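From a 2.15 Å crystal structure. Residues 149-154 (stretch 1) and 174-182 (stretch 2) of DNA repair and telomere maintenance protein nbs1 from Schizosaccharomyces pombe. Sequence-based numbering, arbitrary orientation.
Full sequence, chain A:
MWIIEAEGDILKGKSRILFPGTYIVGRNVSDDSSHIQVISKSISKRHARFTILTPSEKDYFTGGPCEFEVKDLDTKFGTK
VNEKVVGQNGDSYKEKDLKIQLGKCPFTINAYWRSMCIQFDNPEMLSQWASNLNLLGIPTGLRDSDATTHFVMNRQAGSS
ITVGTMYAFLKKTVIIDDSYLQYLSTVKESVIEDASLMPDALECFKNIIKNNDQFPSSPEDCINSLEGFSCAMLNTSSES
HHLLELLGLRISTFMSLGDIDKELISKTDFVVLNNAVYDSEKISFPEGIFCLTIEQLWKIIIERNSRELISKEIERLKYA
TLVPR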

# COMPACT_ATOMS: atom_id res chain seq x y z
N THR A 149 -0.10 -1.07 -1.96
CA THR A 149 0.81 -1.95 -1.24
C THR A 149 0.09 -3.20 -0.70
O THR A 149 0.72 -4.24 -0.53
CB THR A 149 1.51 -1.22 -0.06
OG1 THR A 149 0.51 -0.67 0.80
CG2 THR A 149 2.40 -0.09 -0.56
N HIS A 150 -1.21 -3.09 -0.41
CA HIS A 150 -1.95 -4.22 0.19
C HIS A 150 -3.28 -4.36 -0.49
O HIS A 150 -3.86 -3.36 -0.94
CB HIS A 150 -2.19 -3.99 1.68
CG HIS A 150 -0.94 -3.94 2.49
ND1 HIS A 150 -0.09 -2.85 2.49
CD2 HIS A 150 -0.39 -4.85 3.33
CE1 HIS A 150 0.94 -3.09 3.29
NE2 HIS A 150 0.77 -4.29 3.83
N PHE A 151 -3.76 -5.60 -0.56
CA PHE A 151 -5.00 -5.91 -1.25
C PHE A 151 -5.87 -6.73 -0.33
O PHE A 151 -5.43 -7.78 0.13
CB PHE A 151 -4.71 -6.71 -2.53
CG PHE A 151 -5.95 -7.09 -3.30
CD1 PHE A 151 -6.47 -6.24 -4.26
CD2 PHE A 151 -6.62 -8.30 -3.04
CE1 PHE A 151 -7.62 -6.58 -4.96
CE2 PHE A 151 -7.76 -8.65 -3.74
CZ PHE A 151 -8.26 -7.80 -4.71
N VAL A 152 -7.09 -6.26 -0.09
CA VAL A 152 -8.04 -6.98 0.76
C VAL A 152 -8.93 -7.88 -0.06
O VAL A 152 -9.81 -7.39 -0.75
CB VAL A 152 -8.98 -6.03 1.53
CG1 VAL A 152 -9.81 -6.82 2.56
CG2 VAL A 152 -8.19 -4.91 2.20
N MET A 153 -8.72 -9.19 0.03
CA MET A 153 -9.59 -10.14 -0.66
C MET A 153 -10.87 -10.30 0.13
O MET A 153 -10.85 -10.15 1.36
CB MET A 153 -8.91 -11.50 -0.81
CG MET A 153 -8.25 -11.99 0.44
SD MET A 153 -7.87 -13.75 0.52
CE MET A 153 -7.28 -14.11 -1.08
N ASN A 154 -11.97 -10.61 -0.55
CA ASN A 154 -13.21 -10.99 0.14
C ASN A 154 -13.02 -12.28 0.93
O ASN A 154 -12.12 -13.07 0.62
CB ASN A 154 -14.41 -11.17 -0.81
CG ASN A 154 -14.64 -9.98 -1.73
OD1 ASN A 154 -14.18 -8.86 -1.45
ND2 ASN A 154 -15.33 -10.22 -2.85
N VAL A 174 0.93 -7.47 -1.07
CA VAL A 174 0.61 -8.20 0.15
C VAL A 174 -0.91 -8.39 0.25
O VAL A 174 -1.67 -7.44 0.22
CB VAL A 174 1.15 -7.43 1.40
CG1 VAL A 174 0.84 -8.19 2.69
CG2 VAL A 174 2.65 -7.20 1.28
N ILE A 175 -1.35 -9.64 0.34
CA ILE A 175 -2.77 -9.91 0.38
C ILE A 175 -3.23 -10.04 1.82
O ILE A 175 -2.68 -10.78 2.61
CB ILE A 175 -3.14 -11.16 -0.47
CG1 ILE A 175 -2.83 -10.89 -1.96
CG2 ILE A 175 -4.61 -11.56 -0.25
CD1 ILE A 175 -2.92 -12.13 -2.80
N ILE A 176 -4.24 -9.26 2.18
CA ILE A 176 -4.71 -9.31 3.55
C ILE A 176 -6.19 -9.64 3.55
O ILE A 176 -6.80 -9.79 2.49
CB ILE A 176 -4.45 -7.96 4.27
CG1 ILE A 176 -5.03 -6.80 3.45
CG2 ILE A 176 -2.96 -7.78 4.53
CD1 ILE A 176 -4.86 -5.44 4.10
N ASP A 177 -6.76 -9.75 4.74
CA ASP A 177 -8.18 -9.89 4.86
C ASP A 177 -8.74 -9.12 6.03
O ASP A 177 -8.04 -8.36 6.69
CB ASP A 177 -8.61 -11.38 4.88
CG ASP A 177 -8.08 -12.15 6.08
OD1 ASP A 177 -8.21 -13.38 6.05
OD2 ASP A 177 -7.56 -11.58 7.07
N ASP A 178 -10.04 -9.34 6.24
CA ASP A 178 -10.86 -8.83 7.34
C ASP A 178 -10.17 -8.84 8.71
O ASP A 178 -10.26 -7.86 9.45
CB ASP A 178 -12.08 -9.76 7.42
CG ASP A 178 -13.28 -9.09 8.01
OD1 ASP A 178 -14.01 -8.44 7.24
OD2 ASP A 178 -13.49 -9.26 9.24
N SER A 179 -9.50 -9.94 9.05
CA SER A 179 -8.86 -10.08 10.36
C SER A 179 -7.75 -9.03 10.59
O SER A 179 -7.59 -8.52 11.70
CB SER A 179 -8.32 -11.51 10.57
OG SER A 179 -7.19 -11.77 9.74
N TYR A 180 -7.00 -8.70 9.54
CA TYR A 180 -6.03 -7.63 9.64
C TYR A 180 -6.71 -6.26 9.76
O TYR A 180 -6.24 -5.38 10.50
CB TYR A 180 -5.05 -7.65 8.46
CG TYR A 180 -4.03 -6.52 8.51
CD1 TYR A 180 -2.96 -6.55 9.40
CD2 TYR A 180 -4.17 -5.42 7.68
CE1 TYR A 180 -2.03 -5.51 9.44
CE2 TYR A 180 -3.26 -4.37 7.71
CZ TYR A 180 -2.18 -4.42 8.59
OH TYR A 180 -1.30 -3.36 8.60
N LEU A 181 -7.81 -6.07 9.04
CA LEU A 181 -8.56 -4.82 9.14
C LEU A 181 -9.08 -4.62 10.56
O LEU A 181 -9.01 -3.52 11.09
CB LEU A 181 -9.71 -4.79 8.13
CG LEU A 181 -9.31 -4.85 6.65
CD1 LEU A 181 -10.53 -4.94 5.76
CD2 LEU A 181 -8.42 -3.66 6.24
N GLN A 182 -9.57 -5.69 11.18
CA GLN A 182 -10.01 -5.65 12.57
C GLN A 182 -8.89 -5.18 13.50
O GLN A 182 -9.12 -4.36 14.40
CB GLN A 182 -10.58 -7.02 13.00
CG GLN A 182 -11.91 -7.35 12.32
CD GLN A 182 -12.41 -8.74 12.65
OE1 GLN A 182 -11.82 -9.44 13.48
NE2 GLN A 182 -13.51 -9.15 12.00
O HOH W 1 -11.70 -10.37 3.95

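Parallel β-strands illustrate a general rule: the backbone sets the register, and side-chain rotamers then fill the space it leaves. In nbs1, the strand through His 150, Phe 151 and Val 152 pairs in parallel with Val 174, Ile 175 and Ile 176. Phe 151 uses both of its backbone groups: its N donates to Val 174 O (2.9 Å), and its O accepts from Ile 176 N (2.8 Å). Flanking bonds extend the ladder, Val 174 N to Thr 149 O (3.3 Å) and Met 153 N to Ile 176 O (3.2 Å).

Alternation places His 150, Val 174, Val 152 and Ile 176 on one face, Phe 151 and Ile 175 on the other. On the first face, His 150 adopts m, which brings CD2 to 3.6 Å from Val 174 CB, while Ile 176 CG2 lies at the ring edge. The ring is also held within its own stretch: ND1 hydrogen-bonds Thr 149 OG1 at 2.8 Å, with Thr 149 in p. A buried imidazole thus combines apolar packing with a polar partner.

Ile 176 takes p at chi1 and t at chi2, and its CD1 reaches 3.9 Å from Val 152 CG2. Val 152, in t, sends its other methyl, CG1, to 3.8 Å from Leu 181 CD1, so a compact branched residue touches both strand and helix. Leu 181, m then t, points toward the first stretch from the helix. Met 153 bends through p, t, p, and its CG packs 3.7 Å from Ile 175 CG2.

Right before the helix, Asp 177 in p serves as N-cap: Asp 177 OD2 accepts a weak capping bond from Ser 179 N (3.2 Å) and a hydrogen bond from Ser 179 OG (2.7 Å). A water links the stretches here, donating to Met 153 O (2.7 Å) and accepting from Asp 178 N (3.0 Å). Altogether the contact buries 514 Å².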